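Local coordinates for FAD dependent oxidoreductase domain-containing protein (Deinococcus radiodurans R1, PDB 3C4N) that is of unknown function but binds ADP in what is probably an FAD site, consistent with a flavin-dependent oxidoreductase of the ETF-QO/FixC family, at residues L65-G70 / T193-V198. Residues are numbered along the deposited sequence; the frame is centred on the assembly and turned at random.
With ADP (adenosine-5'-diphosphate), chain C.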
# COMPACT_ATOMS: atom_id res chain seq x y z
N LEU A 65 -7.44 -7.96 -5.63
CA LEU A 65 -7.21 -7.43 -4.27
C LEU A 65 -6.02 -8.17 -3.64
O LEU A 65 -6.02 -9.39 -3.58
CB LEU A 65 -8.46 -7.66 -3.40
CG LEU A 65 -8.77 -6.78 -2.18
CD1 LEU A 65 -9.43 -7.66 -1.11
CD2 LEU A 65 -7.53 -6.16 -1.61
N LEU A 66 -5.03 -7.43 -3.18
CA LEU A 66 -3.85 -8.03 -2.56
C LEU A 66 -4.01 -7.92 -1.03
O LEU A 66 -4.17 -6.82 -0.49
CB LEU A 66 -2.57 -7.30 -3.00
CG LEU A 66 -1.30 -8.10 -3.29
CD1 LEU A 66 -0.09 -7.27 -2.92
CD2 LEU A 66 -1.30 -9.41 -2.52
N VAL A 67 -3.96 -9.06 -0.34
CA VAL A 67 -4.10 -9.07 1.12
C VAL A 67 -2.85 -9.59 1.81
O VAL A 67 -2.35 -10.68 1.50
CB VAL A 67 -5.31 -9.92 1.59
CG1 VAL A 67 -5.57 -9.70 3.09
CG2 VAL A 67 -6.52 -9.56 0.79
N GLU A 68 -2.37 -8.81 2.76
CA GLU A 68 -1.19 -9.15 3.50
C GLU A 68 -1.43 -8.87 4.97
O GLU A 68 -1.98 -7.82 5.32
CB GLU A 68 -0.05 -8.30 2.95
CG GLU A 68 1.10 -8.16 3.87
CD GLU A 68 1.78 -9.46 4.13
OE1 GLU A 68 2.28 -9.61 5.27
OE2 GLU A 68 1.83 -10.31 3.21
N GLU A 69 -1.05 -9.79 5.84
CA GLU A 69 -1.28 -9.58 7.27
C GLU A 69 -0.20 -8.74 7.91
O GLU A 69 -0.40 -8.17 8.99
CB GLU A 69 -1.40 -10.91 8.01
CG GLU A 69 -0.19 -11.82 7.94
CD GLU A 69 -0.43 -13.14 8.65
OE1 GLU A 69 0.52 -13.97 8.68
OE2 GLU A 69 -1.55 -13.33 9.18
N GLY A 70 0.95 -8.65 7.25
CA GLY A 70 2.02 -7.84 7.77
C GLY A 70 2.02 -6.53 7.02
O GLY A 70 0.98 -6.09 6.51
N THR A 193 -3.82 -7.37 7.52
CA THR A 193 -5.08 -8.10 7.47
C THR A 193 -4.85 -9.60 7.26
O THR A 193 -4.18 -10.03 6.30
CB THR A 193 -5.94 -7.58 6.32
OG1 THR A 193 -5.84 -6.16 6.26
CG2 THR A 193 -7.39 -7.96 6.52
N ARG A 194 -5.41 -10.40 8.15
CA ARG A 194 -5.27 -11.84 8.05
C ARG A 194 -6.46 -12.36 7.26
O ARG A 194 -7.61 -12.08 7.59
CB ARG A 194 -5.23 -12.46 9.45
CG ARG A 194 -5.07 -13.97 9.47
CD ARG A 194 -4.86 -14.48 10.89
NE ARG A 194 -6.00 -14.19 11.77
CZ ARG A 194 -7.19 -14.77 11.69
NH1 ARG A 194 -7.42 -15.69 10.75
NH2 ARG A 194 -8.17 -14.46 12.54
N ALA A 195 -6.17 -13.10 6.20
CA ALA A 195 -7.21 -13.65 5.37
C ALA A 195 -7.51 -15.08 5.85
O ALA A 195 -6.60 -15.82 6.25
CB ALA A 195 -6.77 -13.64 3.91
N GLU A 196 -8.79 -15.44 5.80
CA GLU A 196 -9.27 -16.76 6.19
C GLU A 196 -10.14 -17.23 5.03
O GLU A 196 -11.05 -16.50 4.60
CB GLU A 196 -10.13 -16.65 7.44
CG GLU A 196 -10.78 -17.94 7.86
CD GLU A 196 -11.93 -17.72 8.82
OE1 GLU A 196 -11.81 -16.84 9.70
OE2 GLU A 196 -12.95 -18.43 8.70
N LEU A 197 -9.88 -18.43 4.51
CA LEU A 197 -10.64 -18.94 3.39
C LEU A 197 -12.01 -19.50 3.78
O LEU A 197 -12.13 -20.33 4.67
CB LEU A 197 -9.85 -20.02 2.65
CG LEU A 197 -8.53 -19.63 1.96
CD1 LEU A 197 -7.91 -20.88 1.37
CD2 LEU A 197 -8.77 -18.61 0.87
N VAL A 198 -13.05 -19.02 3.10
CA VAL A 198 -14.39 -19.50 3.37
C VAL A 198 -14.99 -19.94 2.04
O VAL A 198 -14.56 -19.51 0.96
CB VAL A 198 -15.30 -18.40 4.00
CG1 VAL A 198 -14.77 -18.02 5.36
CG2 VAL A 198 -15.37 -17.17 3.08
PB ADP C . 6.81 -16.49 -0.16
O1B ADP C . 6.31 -17.76 -0.70
O2B ADP C . 6.85 -15.36 -1.29
O3B ADP C . 8.29 -16.69 0.46
PA ADP C . 6.50 -15.26 2.17
O1A ADP C . 6.60 -16.21 3.30
O2A ADP C . 7.98 -14.72 1.81
O3A ADP C . 5.80 -15.96 0.91
O5' ADP C . 5.46 -14.07 2.42
C5' ADP C . 4.21 -14.50 1.98
C4' ADP C . 3.12 -13.68 2.61
O4' ADP C . 1.79 -14.13 2.99
C3' ADP C . 3.87 -13.36 3.86
O3' ADP C . 4.74 -12.25 3.63
C2' ADP C . 2.79 -13.08 4.91
O2' ADP C . 2.95 -11.76 5.46
C1' ADP C . 1.47 -13.28 4.12
N9 ADP C . 0.47 -14.06 4.79
C8 ADP C . 0.72 -15.28 5.44
N7 ADP C . -0.40 -15.72 5.98
C5 ADP C . -1.41 -14.85 5.70
C6 ADP C . -2.81 -14.82 5.89
N6 ADP C . -3.52 -15.99 6.25
N1 ADP C . -3.51 -13.74 5.47
C2 ADP C . -2.92 -12.72 4.86
N3 ADP C . -1.66 -12.71 4.60
C4 ADP C . -0.84 -13.79 4.92
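E69 and T193 bring the two segments together beside the adenine of the bound ADP, and the E69 side chain is worth following outward. Its CB rests 3.4 Å from T193 O. E69 CG, set between the backbone N and the carbonyl carbon (chi1 61°), comes 3.7 Å from ADP C4, and beyond it the chain runs extended over the base. E69 CD lies 3.5 Å from ADP C5, OE1 sits near N7 and C8 of the adenine, and E69 OE2 lies 3.6 Å from R194 CG; the guanidinium leads away and makes no salt bridge with it. An alanine here would probably leave this side of the adenine and the R194 methylenes without their cover. One backbone bond ties the segments, T193 N to E68 O at 2.9 Å and nearly straight (171°). The place is the end of the second parallel strand of a Rossmann-type dinucleotide fold, where an acidic residue commonly meets the ribose; E68 does so here, its carboxylate beside O2', with OE2 also taking the amide of A44 in the glycine-rich turn. Strand 194-198 reads the base edge: A195 N donates to ADP N1 (2.8 Å), while ADP N6 donates to A195 O (3.1 Å). V67 CG1 packs against T193 O and CB and, at 4.2 Å, A195 CB, whose methyl in turn lies against the base near N1.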